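Local atomic coordinates of SIS domain protein (Listeria monocytogenes str. 4b F2365, PDB entry 3FXA), a protein that probably binds sugar phosphates through its SIS domain and may isomerise them, as a putative sugar-phosphate isomerase. Residues 90-104 and 118-132. Sequence-based numbering, arbitrary orientation.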
loop_
_atom_site.group_PDB
_atom_site.type_symbol
_atom_site.label_atom_id
_atom_site.label_comp_id
_atom_site.label_asym_id
_atom_site.label_seq_id
_atom_site.Cartn_x
_atom_site.Cartn_y
_atom_site.Cartn_z
ATOM N N LEU A 90 3.602 0.911 16.551
ATOM C CA LEU A 90 4.847 1.385 17.153
ATOM C C LEU A 90 4.909 0.974 18.619
ATOM O O LEU A 90 3.990 1.262 19.394
ATOM C CB LEU A 90 4.928 2.910 17.064
ATOM C CG LEU A 90 6.191 3.575 17.630
ATOM C CD1 LEU A 90 7.375 3.113 16.775
ATOM C CD2 LEU A 90 6.043 5.081 17.627
ATOM N N GLN A 91 5.985 0.298 18.992
ATOM C CA GLN A 91 6.182 -0.175 20.378
ATOM C C GLN A 91 7.508 0.346 20.968
ATOM O O GLN A 91 8.363 0.896 20.257
ATOM C CB GLN A 91 6.038 -1.707 20.429
ATOM C CG GLN A 91 4.674 -2.195 19.994
ATOM C CD GLN A 91 3.563 -1.664 20.891
ATOM O OE1 GLN A 91 3.697 -1.651 22.117
ATOM N NE2 GLN A 91 2.451 -1.242 20.294
ATOM N N LYS A 92 7.655 0.194 22.290
ATOM C CA LYS A 92 8.835 0.715 23.041
ATOM C C LYS A 92 10.210 0.276 22.490
ATOM O O LYS A 92 11.110 1.094 22.398
ATOM C CB LYS A 92 8.696 0.398 24.554
ATOM C CG LYS A 92 9.843 0.903 25.449
ATOM C CD LYS A 92 9.460 0.714 26.919
ATOM C CE LYS A 92 10.559 1.169 27.863
ATOM N NZ LYS A 92 10.819 2.638 27.762
ATOM N N GLU A 93 10.300 -0.971 22.032
ATOM C CA GLU A 93 11.532 -1.596 21.543
ATOM C C GLU A 93 11.798 -1.276 20.077
ATOM O O GLU A 93 12.776 -1.790 19.499
ATOM C CB GLU A 93 11.505 -3.140 21.704
ATOM C CG GLU A 93 10.836 -3.715 22.989
ATOM C CD GLU A 93 9.285 -3.776 22.933
ATOM O OE1 GLU A 93 8.707 -4.132 21.883
ATOM O OE2 GLU A 93 8.650 -3.453 23.955
ATOM N N ASP A 94 10.978 -0.414 19.480
ATOM C CA ASP A 94 11.092 -0.094 18.064
ATOM C C ASP A 94 11.915 1.158 17.784
ATOM O O ASP A 94 12.193 1.971 18.672
ATOM C CB ASP A 94 9.700 0.099 17.439
ATOM C CG ASP A 94 8.848 -1.169 17.438
ATOM O OD1 ASP A 94 9.358 -2.277 17.669
ATOM O OD2 ASP A 94 7.631 -1.013 17.173
ATOM N N ILE A 95 12.252 1.310 16.507
ATOM C CA ILE A 95 12.953 2.471 15.996
ATOM C C ILE A 95 12.024 3.155 15.007
ATOM O O ILE A 95 11.641 2.517 14.032
ATOM C CB ILE A 95 14.246 2.080 15.260
ATOM C CG1 ILE A 95 15.200 1.288 16.194
ATOM C CG2 ILE A 95 14.908 3.344 14.715
ATOM C CD1 ILE A 95 16.494 0.798 15.544
ATOM N N LEU A 96 11.615 4.396 15.296
ATOM C CA LEU A 96 10.807 5.192 14.372
ATOM C C LEU A 96 11.763 6.050 13.546
ATOM O O LEU A 96 12.608 6.752 14.116
ATOM C CB LEU A 96 9.783 6.060 15.119
ATOM C CG LEU A 96 8.906 7.014 14.299
ATOM C CD1 LEU A 96 7.986 6.250 13.327
ATOM C CD2 LEU A 96 8.088 7.935 15.207
ATOM N N ILE A 97 11.647 5.946 12.229
ATOM C CA ILE A 97 12.427 6.732 11.286
ATOM C C ILE A 97 11.455 7.655 10.561
ATOM O O ILE A 97 10.530 7.190 9.866
ATOM C CB ILE A 97 13.219 5.871 10.275
ATOM C CG1 ILE A 97 14.101 4.848 11.007
ATOM C CG2 ILE A 97 14.031 6.787 9.325
ATOM C CD1 ILE A 97 15.046 4.013 10.088
ATOM N N LEU A 98 11.638 8.963 10.756
ATOM C CA LEU A 98 10.827 9.971 10.074
ATOM C C LEU A 98 11.670 10.593 8.963
ATOM O O LEU A 98 12.761 11.097 9.226
ATOM C CB LEU A 98 10.344 11.029 11.048
ATOM C CG LEU A 98 9.461 10.508 12.196
ATOM C CD1 LEU A 98 9.023 11.674 13.075
ATOM C CD2 LEU A 98 8.221 9.723 11.716
ATOM N N ILE A 99 11.158 10.554 7.729
ATOM C CA ILE A 99 11.869 11.085 6.540
ATOM C C ILE A 99 11.128 12.322 6.051
ATOM O O ILE A 99 9.973 12.245 5.605
ATOM C CB ILE A 99 11.984 10.084 5.374
ATOM C CG1 ILE A 99 12.629 8.778 5.836
ATOM C CG2 ILE A 99 12.807 10.714 4.198
ATOM C CD1 ILE A 99 12.673 7.684 4.796
ATOM N N SER A 100 11.761 13.471 6.234
ATOM C CA SER A 100 11.204 14.754 5.825
ATOM C C SER A 100 12.327 15.691 5.438
ATOM O O SER A 100 13.101 16.076 6.309
ATOM C CB SER A 100 10.397 15.349 6.981
ATOM O OG SER A 100 10.163 16.718 6.743
ATOM N N LYS A 101 12.391 16.092 4.163
ATOM C CA LYS A 101 13.474 16.974 3.680
ATOM C C LYS A 101 13.582 18.234 4.515
ATOM O O LYS A 101 14.618 18.466 5.103
ATOM C CB LYS A 101 13.309 17.325 2.194
ATOM C CG LYS A 101 14.452 18.110 1.555
ATOM C CD LYS A 101 14.120 18.283 0.074
ATOM C CE LYS A 101 15.117 19.100 -0.717
ATOM N NZ LYS A 101 15.295 20.474 -0.215
ATOM N N GLY A 102 12.511 19.029 4.588
ATOM C CA GLY A 102 12.501 20.238 5.407
ATOM C C GLY A 102 12.427 19.992 6.914
ATOM O O GLY A 102 12.709 20.911 7.681
ATOM N N GLY A 103 12.018 18.784 7.330
ATOM C CA GLY A 103 11.959 18.367 8.741
ATOM C C GLY A 103 10.814 18.889 9.594
ATOM O O GLY A 103 10.793 18.666 10.812
ATOM N N ASN A 104 9.881 19.610 8.979
ATOM C CA ASN A 104 8.727 20.174 9.686
ATOM C C ASN A 104 7.382 19.732 9.092
ATOM O O ASN A 104 6.360 20.359 9.393
ATOM C CB ASN A 104 8.859 21.708 9.690
ATOM C CG ASN A 104 9.998 22.214 10.590
ATOM O OD1 ASN A 104 10.192 21.751 11.723
ATOM N ND2 ASN A 104 10.702 23.222 10.113
ATOM N N LYS A 118 5.502 6.343 23.999
ATOM C CA LYS A 118 5.806 4.920 23.862
ATOM C C LYS A 118 7.250 4.580 24.223
ATOM O O LYS A 118 7.519 3.437 24.564
ATOM C CB LYS A 118 5.462 4.428 22.448
ATOM C CG LYS A 118 3.967 4.404 22.206
ATOM C CD LYS A 118 3.547 4.297 20.758
ATOM C CE LYS A 118 2.120 3.769 20.588
ATOM N NZ LYS A 118 1.979 2.294 20.870
ATOM N N GLY A 119 8.153 5.561 24.157
ATOM C CA GLY A 119 9.569 5.362 24.493
ATOM C C GLY A 119 10.438 4.778 23.378
ATOM O O GLY A 119 11.554 4.330 23.630
ATOM N N SER A 120 9.959 4.831 22.137
ATOM C CA SER A 120 10.709 4.314 20.990
ATOM C C SER A 120 11.903 5.211 20.692
ATOM O O SER A 120 11.979 6.363 21.176
ATOM C CB SER A 120 9.835 4.265 19.718
ATOM O OG SER A 120 8.589 3.586 19.911
ATOM N N THR A 121 12.814 4.682 19.878
ATOM C CA THR A 121 13.968 5.434 19.386
ATOM C C THR A 121 13.567 6.213 18.135
ATOM O O THR A 121 13.045 5.622 17.214
ATOM C CB THR A 121 15.167 4.514 19.054
ATOM O OG1 THR A 121 15.629 3.855 20.240
ATOM C CG2 THR A 121 16.323 5.360 18.505
ATOM N N LEU A 122 13.789 7.526 18.114
ATOM C CA LEU A 122 13.478 8.367 16.949
ATOM C C LEU A 122 14.751 8.702 16.138
ATOM O O LEU A 122 15.712 9.248 16.688
ATOM C CB LEU A 122 12.786 9.661 17.386
ATOM C CG LEU A 122 12.396 10.657 16.287
ATOM C CD1 LEU A 122 11.565 9.943 15.190
ATOM C CD2 LEU A 122 11.688 11.865 16.847
ATOM N N ILE A 123 14.743 8.368 14.843
ATOM C CA ILE A 123 15.818 8.745 13.903
ATOM C C ILE A 123 15.149 9.768 12.990
ATOM O O ILE A 123 14.125 9.460 12.399
ATOM C CB ILE A 123 16.366 7.554 13.092
ATOM C CG1 ILE A 123 17.020 6.526 14.020
ATOM C CG2 ILE A 123 17.407 8.029 12.055
ATOM C CD1 ILE A 123 17.676 5.354 13.346
ATOM N N GLY A 124 15.671 10.996 12.940
ATOM C CA GLY A 124 15.099 12.045 12.101
ATOM C C GLY A 124 15.961 12.257 10.873
ATOM O O GLY A 124 17.101 12.724 11.004
ATOM N N VAL A 125 15.415 11.943 9.700
ATOM C CA VAL A 125 16.141 12.030 8.421
ATOM C C VAL A 125 15.705 13.306 7.695
ATOM O O VAL A 125 14.639 13.353 7.078
ATOM C CB VAL A 125 15.908 10.782 7.553
ATOM C CG1 VAL A 125 16.700 10.895 6.264
ATOM C CG2 VAL A 125 16.267 9.506 8.324
ATOM N N THR A 126 16.557 14.327 7.743
ATOM C CA THR A 126 16.220 15.640 7.216
ATOM C C THR A 126 17.463 16.453 6.849
ATOM O O THR A 126 18.563 16.131 7.303
ATOM C CB THR A 126 15.343 16.414 8.261
ATOM O OG1 THR A 126 14.972 17.696 7.739
ATOM C CG2 THR A 126 16.026 16.583 9.624
ATOM N N GLU A 127 17.279 17.479 6.022
ATOM C CA GLU A 127 18.396 18.391 5.671
ATOM C C GLU A 127 18.586 19.480 6.723
ATOM O O GLU A 127 19.694 20.015 6.870
ATOM C CB GLU A 127 18.191 19.057 4.282
ATOM C CG GLU A 127 17.231 20.266 4.219
ATOM C CD GLU A 127 16.915 20.759 2.809
ATOM O OE1 GLU A 127 17.510 20.293 1.803
ATOM O OE2 GLU A 127 16.067 21.659 2.712
ATOM N N ASN A 128 17.507 19.779 7.452
ATOM C CA ASN A 128 17.405 20.941 8.335
ATOM C C ASN A 128 17.729 20.669 9.813
ATOM O O ASN A 128 16.879 20.107 10.532
ATOM C CB ASN A 128 15.990 21.539 8.138
ATOM C CG ASN A 128 15.772 22.862 8.849
ATOM O OD1 ASN A 128 16.703 23.496 9.350
ATOM N ND2 ASN A 128 14.506 23.294 8.887
ATOM N N PRO A 129 18.934 21.102 10.289
ATOM C CA PRO A 129 19.310 20.838 11.689
ATOM C C PRO A 129 18.499 21.608 12.760
ATOM O O PRO A 129 18.563 21.236 13.942
ATOM C CB PRO A 129 20.798 21.230 11.722
ATOM C CG PRO A 129 20.918 22.270 10.732
ATOM C CD PRO A 129 19.945 21.977 9.642
ATOM N N ASP A 130 17.773 22.658 12.347
ATOM C CA ASP A 130 16.922 23.489 13.222
ATOM C C ASP A 130 15.431 23.097 13.137
ATOM O O ASP A 130 14.575 23.780 13.709
ATOM C CB ASP A 130 17.115 24.969 12.868
ATOM C CG ASP A 130 18.586 25.402 12.955
ATOM O OD1 ASP A 130 19.281 25.011 13.920
ATOM O OD2 ASP A 130 19.058 26.121 12.055
ATOM N N SER A 131 15.134 22.019 12.407
ATOM C CA SER A 131 13.769 21.489 12.301
ATOM C C SER A 131 13.367 20.716 13.560
ATOM O O SER A 131 14.215 20.251 14.336
ATOM C CB SER A 131 13.649 20.564 11.083
ATOM O OG SER A 131 14.411 19.344 11.196
ATOM N N VAL A 132 12.053 20.540 13.720
ATOM C CA VAL A 132 11.491 19.787 14.846
ATOM C C VAL A 132 11.976 18.335 14.832
ATOM O O VAL A 132 12.413 17.819 15.860
ATOM C CB VAL A 132 9.934 19.862 14.844
ATOM C CG1 VAL A 132 9.335 18.849 15.833
ATOM C CG2 VAL A 132 9.501 21.264 15.160
HETATM O O HOH W 1 2.783 1.234 23.430
HETATM O O HOH W 2 14.266 1.428 20.584
#
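L96 and I123 bond through their backbones in two parallel neighbouring strands, 95-99 and 121-126, which alternate as donor and acceptor. L96 N gives to T121 O at 2.7 Å, I123 N to L96 O, L98 N to I123 O, and V125 N to L98 O; T121 N on D94 O and S100 N on V125 O extend the series. I95 and I97 also bond through their backbones to K47, V49 and A51, making 95-99 an interior strand of the SIS-domain sheet. On one face I97 CG2 meets V125 CG2 at 3.7 Å, with helix 157-177 against V125 and helix 31-43 against I95 and I123; on the other, L122 CD1 lies against L96 CD2 and, nearer, L98 CG.

Before the strands, K118 NZ gives to L90 O at 2.7 Å, shares a water with Q91 OE1, and forms a salt bridge with E71 of the second subunit. Q91 NE2 bonds to G88 O and the same E71. Q91 O takes D94 N and S120 OG from opposite faces of its plane, the hydroxyl 55° out of it.

Beyond the strands K101 O accepts E127 N, while K101 NZ reaches E127 OE1 in a salt bridge. N128 ND2, its acceptor nearly in the amide plane, gives to G102 O at 3.2 Å. N104 CG, anti to the carbonyl carbon (chi1 -70°), lets OD1 accept from V132 N, N-H...O angle 179°, in the first turn of helix 132-136. Main-chain bonds thus fix the register; beyond the strands side chains help satisfy carbonyls and the V132 N-H.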